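Local coordinates for protein type C neurotoxin (Clostridium botulinum, PDB 3PME) that probably attaches the botulinum C/D mosaic toxin to nerve-cell membranes through its receptor-binding domain, with gangliosides and phosphatidylethanolamine as likely lipid partners, at residues I53-N58 and L175-V180; E87-N92 and K101-N106; W111-I116 and E168-V173. All blocks are in the same frame, centred on the assembly; numbering follows the deposited sequence.

How the interactions relate
All three interactions belong to the N-terminal, lectin-like half of the receptor-binding domain, their centres about 17 to 18 Å apart. Interaction 1 pairs edge strand 178-181 with 51-55, the middle strand of a three-stranded sheet; the far side of 178-181 meets interaction 2: Val180 O lies 2.8 Å from Asn92 N, a probable hydrogen bond, while Ile179 CG2 packs on Ile91 CG2 at 3.5 Å. Interactions 2 and 3 share a sheet, where neighbouring strands 100-105 and 108-114 bring Lys101 O to 2.9 Å from Ile112 N. Residues 168-173 of interaction 3 run almost directly into 175-180 of interaction 1. No ligand accompanies these contacts; in related toxins gangliosides bind the other, trefoil half.

Interaction 1: residues I53-N58 and L175-V180; sequences IVNLNN and LDKTIV
Val54 and Ile179 form the hydrogen-bonded pair at the centre of an antiparallel match between residues 53-55 and 178-180, whose axes approach to 4.7 Å with directions 166° apart. Val54 N donates to Ile179 O at 2.8 Å, Ile179 N returns a bond to Val54 O, and Leu56 N extends the pairing to Lys177 O at 2.9 Å. On the face of Ile53 and Asn55, the Asn55 and Thr178 side chains lie alongside each other, and Thr178 OG1 donates to Asn55 OD1 at 2.6 Å, tilted 25° from the amide carbonyl plane. Lys177 has its CG between the backbone N and the carbonyl carbon (chi1 72°); its chain passes Leu56 O and bends at the tip, where NZ makes a weak bond to Asn55 OD1 at 3.4 Å and a water links it to Leu56 O. Strand 51-55 is the middle member of a three-stranded sheet with 26-30 and 178-181, part of the concanavalin-like beta fold of this half of the domain. On the face of Asn55 and Thr178, Ile53 CD1 presses tightly on Val180 CG1 at 3.5 Å. Past the strand end, Leu56 CD1 reaches Ile179 CD1 at 4.1 Å, on the face of Val54 and Ile179; Ile179 also touches Ile91 and Trp100. Asp176 OD2 accepts from Thr178 N at 3.0 Å, an Asx turn leading into the strand.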
loop_
_atom_site.group_PDB
_atom_site.type_symbol
_atom_site.label_atom_id
_atom_site.label_comp_id
_atom_site.label_asym_id
_atom_site.label_seq_id
_atom_site.Cartn_x
_atom_site.Cartn_y
_atom_site.Cartn_z
ATOM N N ILE A 53 -6.619 -11.841 -21.602
ATOM C CA ILE A 53 -7.564 -11.410 -22.625
ATOM C C ILE A 53 -8.970 -11.655 -22.111
ATOM O O ILE A 53 -9.331 -12.790 -21.791
ATOM C CB ILE A 53 -7.386 -12.203 -23.932
ATOM C CG1 ILE A 53 -5.914 -12.241 -24.361
ATOM C CG2 ILE A 53 -8.305 -11.655 -25.025
ATOM C CD1 ILE A 53 -5.228 -10.917 -24.341
ATOM N N VAL A 54 -9.761 -10.594 -22.005
ATOM C CA VAL A 54 -11.136 -10.724 -21.536
ATOM C C VAL A 54 -12.100 -10.431 -22.677
ATOM O O VAL A 54 -12.036 -9.370 -23.279
ATOM C CB VAL A 54 -11.424 -9.768 -20.361
ATOM C CG1 VAL A 54 -12.860 -9.924 -19.871
ATOM C CG2 VAL A 54 -10.433 -10.011 -19.215
ATOM N N ASN A 55 -12.972 -11.386 -22.988
ATOM C CA ASN A 55 -14.033 -11.149 -23.963
ATOM C C ASN A 55 -15.387 -11.148 -23.276
ATOM O O ASN A 55 -15.852 -12.187 -22.805
ATOM C CB ASN A 55 -14.011 -12.220 -25.052
ATOM C CG ASN A 55 -12.849 -12.057 -25.999
ATOM O OD1 ASN A 55 -12.838 -11.148 -26.825
ATOM N ND2 ASN A 55 -11.867 -12.941 -25.893
ATOM N N LEU A 56 -16.005 -9.976 -23.199
ATOM C CA LEU A 56 -17.334 -9.843 -22.629
ATOM C C LEU A 56 -18.364 -10.402 -23.593
ATOM O O LEU A 56 -18.143 -10.427 -24.802
ATOM C CB LEU A 56 -17.661 -8.370 -22.380
ATOM C CG LEU A 56 -17.094 -7.661 -21.146
ATOM C CD1 LEU A 56 -15.605 -7.890 -21.004
ATOM C CD2 LEU A 56 -17.418 -6.162 -21.241
ATOM N N ASN A 57 -19.481 -10.860 -23.042
ATOM C CA ASN A 57 -20.661 -11.138 -23.827
ATOM C C ASN A 57 -21.058 -9.816 -24.449
ATOM O O ASN A 57 -21.394 -8.861 -23.741
ATOM C CB ASN A 57 -21.775 -11.663 -22.920
ATOM C CG ASN A 57 -23.043 -11.998 -23.678
ATOM O OD1 ASN A 57 -23.392 -11.337 -24.656
ATOM N ND2 ASN A 57 -23.749 -13.026 -23.221
ATOM N N ASN A 58 -21.000 -9.753 -25.772
ATOM C CA ASN A 58 -21.222 -8.497 -26.476
ATOM C C ASN A 58 -22.545 -7.835 -26.118
ATOM O O ASN A 58 -22.673 -6.614 -26.190
ATOM C CB ASN A 58 -21.148 -8.700 -27.988
ATOM C CG ASN A 58 -20.939 -7.397 -28.729
ATOM O OD1 ASN A 58 -20.055 -6.617 -28.383
ATOM N ND2 ASN A 58 -21.753 -7.149 -29.747
ATOM N N LEU A 175 -17.339 1.105 -28.480
ATOM C CA LEU A 175 -16.740 0.235 -27.467
ATOM C C LEU A 175 -16.512 -1.133 -28.056
ATOM O O LEU A 175 -17.251 -1.574 -28.936
ATOM C CB LEU A 175 -17.654 0.092 -26.252
ATOM C CG LEU A 175 -17.930 1.373 -25.469
ATOM C CD1 LEU A 175 -19.009 1.141 -24.428
ATOM C CD2 LEU A 175 -16.642 1.918 -24.850
ATOM N N ASP A 176 -15.484 -1.803 -27.563
ATOM C CA ASP A 176 -15.201 -3.166 -27.973
ATOM C C ASP A 176 -15.404 -4.141 -26.815
ATOM O O ASP A 176 -15.213 -3.787 -25.647
ATOM C CB ASP A 176 -13.780 -3.271 -28.497
ATOM C CG ASP A 176 -13.576 -4.505 -29.341
ATOM O OD1 ASP A 176 -14.087 -4.537 -30.480
ATOM O OD2 ASP A 176 -12.923 -5.452 -28.863
ATOM N N LYS A 177 -15.772 -5.375 -27.151
ATOM C CA LYS A 177 -16.043 -6.392 -26.138
ATOM C C LYS A 177 -14.769 -7.017 -25.567
ATOM O O LYS A 177 -14.826 -7.722 -24.561
ATOM C CB LYS A 177 -16.929 -7.493 -26.718
ATOM C CG LYS A 177 -16.203 -8.388 -27.701
ATOM C CD LYS A 177 -17.185 -9.207 -28.516
ATOM C CE LYS A 177 -16.462 -10.207 -29.406
ATOM N NZ LYS A 177 -15.713 -11.199 -28.596
ATOM N N THR A 178 -13.628 -6.756 -26.198
ATOM C CA THR A 178 -12.362 -7.345 -25.754
ATOM C C THR A 178 -11.525 -6.348 -24.951
ATOM O O THR A 178 -11.392 -5.182 -25.337
ATOM C CB THR A 178 -11.533 -7.839 -26.948
ATOM O OG1 THR A 178 -12.298 -8.802 -27.685
ATOM C CG2 THR A 178 -10.236 -8.488 -26.467
ATOM N N ILE A 179 -10.977 -6.815 -23.833
ATOM C CA ILE A 179 -10.072 -6.017 -23.010
ATOM C C ILE A 179 -8.804 -6.817 -22.869
ATOM O O ILE A 179 -8.846 -7.976 -22.443
ATOM C CB ILE A 179 -10.652 -5.768 -21.609
ATOM C CG1 ILE A 179 -12.017 -5.095 -21.710
ATOM C CG2 ILE A 179 -9.723 -4.882 -20.790
ATOM C CD1 ILE A 179 -12.760 -5.059 -20.389
ATOM N N VAL A 180 -7.673 -6.215 -23.225
ATOM C CA VAL A 180 -6.391 -6.907 -23.100
ATOM C C VAL A 180 -5.517 -6.256 -22.035
ATOM O O VAL A 180 -5.138 -5.084 -22.168
ATOM C CB VAL A 180 -5.626 -6.905 -24.436
ATOM C CG1 VAL A 180 -4.263 -7.581 -24.278
ATOM C CG2 VAL A 180 -6.460 -7.576 -25.530
HETATM O O HOH W 1 -17.491 -12.598 -26.472
#

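Interaction 2: residues E87-N92 and K101-N106; sequences EYTIIN and KLCIRN
Glu87 overlaps the aliphatic part of Arg105, its CB lying 4.0 Å from Arg105 CD. The Glu87 chain runs out extended from a CG anti to the backbone N (chi1 172°), bringing OE1 to the edge of the guanidinium, where it forms a long salt bridge with Arg105 NE at 3.8 Å; Arg105 NH2 has its stronger partner in Glu110. On the same face Cys103 SG sits 3.8 Å from Thr89 OG1. Tyr88, Ile91, Leu102 and Ile104 line the other face, and Ile90, turned toward the partner strand at the bulge, meets Ile104, CG1 to CG1 at 3.8 Å. Ile91 CD1 presses on Leu102 CD2 at 3.6 Å; Leu102 also touches Phe73. The Tyr88 ring turns an edge to Ile104 O, while its hydroxyl bonds to Ser84. The antiparallel strands exchange bonds between Tyr88 and Ile104, then the register slips at a classic beta bulge: Ile90 N and Ile91 N both donate to Leu102 O, the first at 2.8 Å and the second at 3.2 Å. The chain turns a corner at Ile91, within the bulge; Ile90 and Asn92 also bond to Gly182 and Val180. A water joins Glu87 OE2, Thr89 OG1 and Lys101 NZ, accepting from the lysine and donating to the carboxylate. With OE1 in a long ion pair and OE2 linked to Lys101 through water, the charged form of this exposed acid may be mildly favoured.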
loop_
_atom_site.group_PDB
_atom_site.type_symbol
_atom_site.label_atom_id
_atom_site.label_comp_id
_atom_site.label_asym_id
_atom_site.label_seq_id
_atom_site.Cartn_x
_atom_site.Cartn_y
_atom_site.Cartn_z
ATOM N N GLU A 87 6.089 5.573 -22.618
ATOM C CA GLU A 87 4.662 5.294 -22.497
ATOM C C GLU A 87 4.384 3.810 -22.689
ATOM O O GLU A 87 4.891 3.197 -23.627
ATOM C CB GLU A 87 3.877 6.094 -23.538
ATOM C CG GLU A 87 2.409 5.715 -23.618
ATOM C CD GLU A 87 1.677 6.496 -24.687
ATOM O OE1 GLU A 87 1.464 7.710 -24.490
ATOM O OE2 GLU A 87 1.326 5.897 -25.726
ATOM N N TYR A 88 3.588 3.233 -21.794
ATOM C CA TYR A 88 3.254 1.814 -21.853
ATOM C C TYR A 88 1.741 1.657 -21.803
ATOM O O TYR A 88 1.103 2.151 -20.878
ATOM C CB TYR A 88 3.867 1.059 -20.662
ATOM C CG TYR A 88 5.365 1.261 -20.506
ATOM C CD1 TYR A 88 6.265 0.349 -21.030
ATOM C CD2 TYR A 88 5.871 2.386 -19.862
ATOM C CE1 TYR A 88 7.637 0.541 -20.904
ATOM C CE2 TYR A 88 7.235 2.583 -19.731
ATOM C CZ TYR A 88 8.109 1.659 -20.255
ATOM O OH TYR A 88 9.467 1.867 -20.130
ATOM N N THR A 89 1.163 0.982 -22.792
ATOM C CA THR A 89 -0.244 0.618 -22.695
ATOM C C THR A 89 -0.365 -0.585 -21.771
ATOM O O THR A 89 0.319 -1.589 -21.962
ATOM C CB THR A 89 -0.844 0.295 -24.075
ATOM O OG1 THR A 89 -0.818 1.477 -24.886
ATOM C CG2 THR A 89 -2.287 -0.173 -23.935
ATOM N N ILE A 90 -1.227 -0.483 -20.763
ATOM C CA ILE A 90 -1.382 -1.539 -19.773
ATOM C C ILE A 90 -2.712 -2.286 -19.911
ATOM O O ILE A 90 -2.777 -3.500 -19.724
ATOM C CB ILE A 90 -1.309 -0.952 -18.350
ATOM C CG1 ILE A 90 -0.000 -0.173 -18.171
ATOM C CG2 ILE A 90 -1.480 -2.044 -17.298
ATOM C CD1 ILE A 90 1.205 -0.937 -18.576
ATOM N N ILE A 91 -3.780 -1.555 -20.215
ATOM C CA ILE A 91 -5.079 -2.186 -20.414
ATOM C C ILE A 91 -5.603 -1.602 -21.707
ATOM O O ILE A 91 -5.719 -0.385 -21.827
ATOM C CB ILE A 91 -6.075 -1.863 -19.280
ATOM C CG1 ILE A 91 -5.462 -2.156 -17.906
ATOM C CG2 ILE A 91 -7.365 -2.662 -19.463
ATOM C CD1 ILE A 91 -6.359 -1.729 -16.747
ATOM N N ASN A 92 -5.893 -2.454 -22.684
ATOM C CA ASN A 92 -6.238 -1.964 -24.017
ATOM C C ASN A 92 -7.608 -2.426 -24.456
ATOM O O ASN A 92 -7.876 -3.627 -24.510
ATOM C CB ASN A 92 -5.201 -2.446 -25.029
ATOM C CG ASN A 92 -5.278 -1.705 -26.341
ATOM O OD1 ASN A 92 -6.167 -0.878 -26.554
ATOM N ND2 ASN A 92 -4.332 -1.986 -27.230
ATOM N N LYS A 101 -8.379 3.027 -23.186
ATOM C CA LYS A 101 -7.190 2.320 -22.713
ATOM C C LYS A 101 -6.620 2.998 -21.474
ATOM O O LYS A 101 -6.920 4.151 -21.178
ATOM C CB LYS A 101 -6.123 2.224 -23.816
ATOM C CG LYS A 101 -5.573 3.562 -24.291
ATOM C CD LYS A 101 -4.431 3.366 -25.289
ATOM C CE LYS A 101 -4.022 4.697 -25.901
ATOM N NZ LYS A 101 -2.985 4.532 -26.956
ATOM N N LEU A 102 -5.822 2.241 -20.730
ATOM C CA LEU A 102 -5.062 2.770 -19.607
ATOM C C LEU A 102 -3.588 2.632 -19.929
ATOM O O LEU A 102 -3.129 1.555 -20.328
ATOM C CB LEU A 102 -5.359 1.988 -18.334
ATOM C CG LEU A 102 -4.619 2.468 -17.076
ATOM C CD1 LEU A 102 -5.211 3.781 -16.577
ATOM C CD2 LEU A 102 -4.684 1.400 -15.992
ATOM N N CYS A 103 -2.848 3.722 -19.754
ATOM C CA CYS A 103 -1.399 3.721 -19.967
ATOM C C CYS A 103 -0.655 4.214 -18.740
ATOM O O CYS A 103 -1.226 4.859 -17.861
ATOM C CB CYS A 103 -1.018 4.631 -21.134
ATOM S SG CYS A 103 -1.890 4.303 -22.660
ATOM N N ILE A 104 0.638 3.907 -18.703
ATOM C CA ILE A 104 1.574 4.502 -17.763
ATOM C C ILE A 104 2.563 5.289 -18.601
ATOM O O ILE A 104 3.056 4.803 -19.613
ATOM C CB ILE A 104 2.343 3.414 -16.985
ATOM C CG1 ILE A 104 1.387 2.635 -16.090
ATOM C CG2 ILE A 104 3.493 4.015 -16.182
ATOM C CD1 ILE A 104 0.828 3.447 -14.997
ATOM N N ARG A 105 2.839 6.521 -18.205
ATOM C CA ARG A 105 3.796 7.314 -18.952
ATOM C C ARG A 105 4.514 8.279 -18.032
ATOM O O ARG A 105 3.888 9.117 -17.386
ATOM C CB ARG A 105 3.113 8.080 -20.084
ATOM C CG ARG A 105 4.056 9.014 -20.811
ATOM C CD ARG A 105 3.374 9.697 -21.995
ATOM N NE ARG A 105 2.060 10.236 -21.656
ATOM C CZ ARG A 105 1.867 11.350 -20.958
ATOM N NH1 ARG A 105 2.905 12.044 -20.505
ATOM N NH2 ARG A 105 0.636 11.765 -20.700
ATOM N N ASN A 106 5.835 8.138 -17.970
ATOM C CA ASN A 106 6.663 9.040 -17.183
ATOM C C ASN A 106 6.112 9.262 -15.772
ATOM O O ASN A 106 5.972 10.400 -15.324
ATOM C CB ASN A 106 6.801 10.383 -17.918
ATOM C CG ASN A 106 7.911 11.247 -17.349
ATOM O OD1 ASN A 106 8.848 10.740 -16.735
ATOM N ND2 ASN A 106 7.811 12.555 -17.553
HETATM O O HOH W 2 -0.634 4.135 -25.543
#

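Interaction 3: residues W111-I116 and E168-V173; sequences WILQDI and EDLDEV
Asp115, Val173 and Leu170 have the most surface covered where loop 168-173 lies against the end of strand 108-114. Asp115 keeps CG between its backbone N and carbonyl carbon (chi1 74°), which sends the carboxylate toward the loop, where OD2 accepts from Asp171 N at 2.9 Å on its anti side, 22° out of the carboxylate plane. Its other oxygen, OD1, takes the backbone N-H groups of Asn117 and Lys119, so the one side chain binds the loop and the chain just after its own strand. The two acids lie side by side, with OD2 of Asp115 and OD2 of Asp171 4.0 Å apart and their planes only 21° from parallel. A water sits near both oxygens, although its bonding is doubtful; the three N-H donors probably offset the repulsion and help keep Asp115 charged. Close by, Ile116 N donates to Glu172 O at 2.8 Å, nearly in line with the C=O bond but bent at the hydrogen. Leu170 and Val173 supply the apolar part, both against Leu113. Leu170 CD1 meets Leu113 CD2 at 3.9 Å, and Val173 CG1 touches the other branch, Leu113 CD1, at 4.0 Å. The contact thereby packs the loop connecting strands 160-166 and 178-181 against the end of the hairpin of strands 108-114 and 120-126 in the concanavalin-like beta sandwich.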
loop_
_atom_site.group_PDB
_atom_site.type_symbol
_atom_site.label_atom_id
_atom_site.label_comp_id
_atom_site.label_asym_id
_atom_site.label_seq_id
_atom_site.Cartn_x
_atom_site.Cartn_y
_atom_site.Cartn_z
ATOM N N TRP A 111 -5.791 7.665 -18.448
ATOM C CA TRP A 111 -6.969 6.986 -18.967
ATOM C C TRP A 111 -7.422 7.724 -20.207
ATOM O O TRP A 111 -7.596 8.938 -20.184
ATOM C CB TRP A 111 -8.086 6.984 -17.926
ATOM C CG TRP A 111 -9.443 6.584 -18.468
ATOM C CD1 TRP A 111 -10.377 7.409 -19.019
ATOM C CD2 TRP A 111 -10.009 5.273 -18.477
ATOM N NE1 TRP A 111 -11.494 6.689 -19.380
ATOM C CE2 TRP A 111 -11.292 5.375 -19.055
ATOM C CE3 TRP A 111 -9.560 4.024 -18.047
ATOM C CZ2 TRP A 111 -12.127 4.271 -19.222
ATOM C CZ3 TRP A 111 -10.399 2.925 -18.210
ATOM C CH2 TRP A 111 -11.665 3.061 -18.786
ATOM N N ILE A 112 -7.590 6.978 -21.291
ATOM C CA ILE A 112 -7.848 7.566 -22.594
ATOM C C ILE A 112 -9.156 7.040 -23.154
ATOM O O ILE A 112 -9.417 5.839 -23.099
ATOM C CB ILE A 112 -6.706 7.202 -23.566
ATOM C CG1 ILE A 112 -5.403 7.884 -23.131
ATOM C CG2 ILE A 112 -7.081 7.572 -25.015
ATOM C CD1 ILE A 112 -5.233 9.262 -23.694
ATOM N N LEU A 113 -9.971 7.947 -23.686
ATOM C CA LEU A 113 -11.214 7.601 -24.367
ATOM C C LEU A 113 -11.134 8.192 -25.760
ATOM O O LEU A 113 -10.881 9.390 -25.916
ATOM C CB LEU A 113 -12.433 8.176 -23.638
ATOM C CG LEU A 113 -13.796 7.748 -24.202
ATOM C CD1 LEU A 113 -14.019 6.252 -23.988
ATOM C CD2 LEU A 113 -14.947 8.542 -23.557
ATOM N N GLN A 114 -11.341 7.357 -26.777
ATOM C CA GLN A 114 -11.069 7.775 -28.150
ATOM C C GLN A 114 -12.247 7.502 -29.071
ATOM O O GLN A 114 -12.786 6.390 -29.095
ATOM C CB GLN A 114 -9.819 7.064 -28.651
ATOM C CG GLN A 114 -9.392 7.439 -30.048
ATOM C CD GLN A 114 -7.965 7.019 -30.294
ATOM O OE1 GLN A 114 -7.046 7.514 -29.637
ATOM N NE2 GLN A 114 -7.769 6.094 -31.219
ATOM N N ASP A 115 -12.642 8.524 -29.834
ATOM C CA ASP A 115 -13.791 8.405 -30.730
ATOM C C ASP A 115 -13.436 7.854 -32.110
ATOM O O ASP A 115 -12.275 7.534 -32.401
ATOM C CB ASP A 115 -14.580 9.728 -30.814
ATOM C CG ASP A 115 -13.881 10.825 -31.643
ATOM O OD1 ASP A 115 -12.964 10.554 -32.440
ATOM O OD2 ASP A 115 -14.316 11.994 -31.517
ATOM N N ILE A 116 -14.447 7.753 -32.967
ATOM C CA ILE A 116 -14.257 7.082 -34.248
ATOM C C ILE A 116 -13.445 7.894 -35.264
ATOM O O ILE A 116 -13.082 7.379 -36.327
ATOM C CB ILE A 116 -15.604 6.590 -34.835
ATOM C CG1 ILE A 116 -16.661 7.699 -34.794
ATOM C CG2 ILE A 116 -16.106 5.389 -34.047
ATOM C CD1 ILE A 116 -16.450 8.808 -35.817
ATOM N N GLU A 168 -18.367 15.045 -23.575
ATOM C CA GLU A 168 -19.634 15.259 -24.256
ATOM C C GLU A 168 -19.393 15.796 -25.659
ATOM O O GLU A 168 -20.269 15.714 -26.521
ATOM C CB GLU A 168 -20.501 16.243 -23.464
ATOM C CG GLU A 168 -21.928 16.362 -23.976
ATOM C CD GLU A 168 -22.693 17.495 -23.311
ATOM O OE1 GLU A 168 -22.044 18.366 -22.684
ATOM O OE2 GLU A 168 -23.941 17.513 -23.423
ATOM N N ASP A 169 -18.203 16.340 -25.886
ATOM C CA ASP A 169 -17.848 16.914 -27.179
ATOM C C ASP A 169 -17.146 15.933 -28.132
ATOM O O ASP A 169 -16.881 16.269 -29.287
ATOM C CB ASP A 169 -16.992 18.174 -26.988
ATOM C CG ASP A 169 -15.723 17.912 -26.185
ATOM O OD1 ASP A 169 -15.740 17.057 -25.272
ATOM O OD2 ASP A 169 -14.703 18.580 -26.462
ATOM N N LEU A 170 -16.817 14.736 -27.658
ATOM C CA LEU A 170 -16.293 13.712 -28.562
ATOM C C LEU A 170 -17.398 13.334 -29.530
ATOM O O LEU A 170 -18.580 13.520 -29.244
ATOM C CB LEU A 170 -15.854 12.456 -27.796
ATOM C CG LEU A 170 -14.532 12.521 -27.027
ATOM C CD1 LEU A 170 -14.274 11.210 -26.271
ATOM C CD2 LEU A 170 -13.383 12.834 -27.955
ATOM N N ASP A 171 -17.018 12.790 -30.679
ATOM C CA ASP A 171 -18.014 12.163 -31.535
ATOM C C ASP A 171 -18.212 10.727 -31.059
ATOM O O ASP A 171 -17.842 10.393 -29.931
ATOM C CB ASP A 171 -17.590 12.277 -32.994
ATOM C CG ASP A 171 -17.603 13.724 -33.469
ATOM O OD1 ASP A 171 -18.633 14.394 -33.259
ATOM O OD2 ASP A 171 -16.583 14.198 -34.012
ATOM N N GLU A 172 -18.816 9.882 -31.887
ATOM C CA GLU A 172 -19.166 8.540 -31.442
ATOM C C GLU A 172 -17.966 7.744 -30.919
ATOM O O GLU A 172 -16.883 7.770 -31.499
ATOM C CB GLU A 172 -19.848 7.756 -32.573
ATOM C CG GLU A 172 -21.224 8.280 -32.969
ATOM C CD GLU A 172 -21.185 9.265 -34.126
ATOM O OE1 GLU A 172 -20.139 9.902 -34.365
ATOM O OE2 GLU A 172 -22.225 9.407 -34.801
ATOM N N VAL A 173 -18.182 7.033 -29.819
ATOM C CA VAL A 173 -17.201 6.077 -29.324
ATOM C C VAL A 173 -17.759 4.679 -29.581
ATOM O O VAL A 173 -18.897 4.383 -29.214
ATOM C CB VAL A 173 -16.918 6.264 -27.818
ATOM C CG1 VAL A 173 -16.017 5.144 -27.313
ATOM C CG2 VAL A 173 -16.280 7.625 -27.558
HETATM O O HOH W 3 -14.192 13.650 -33.539
#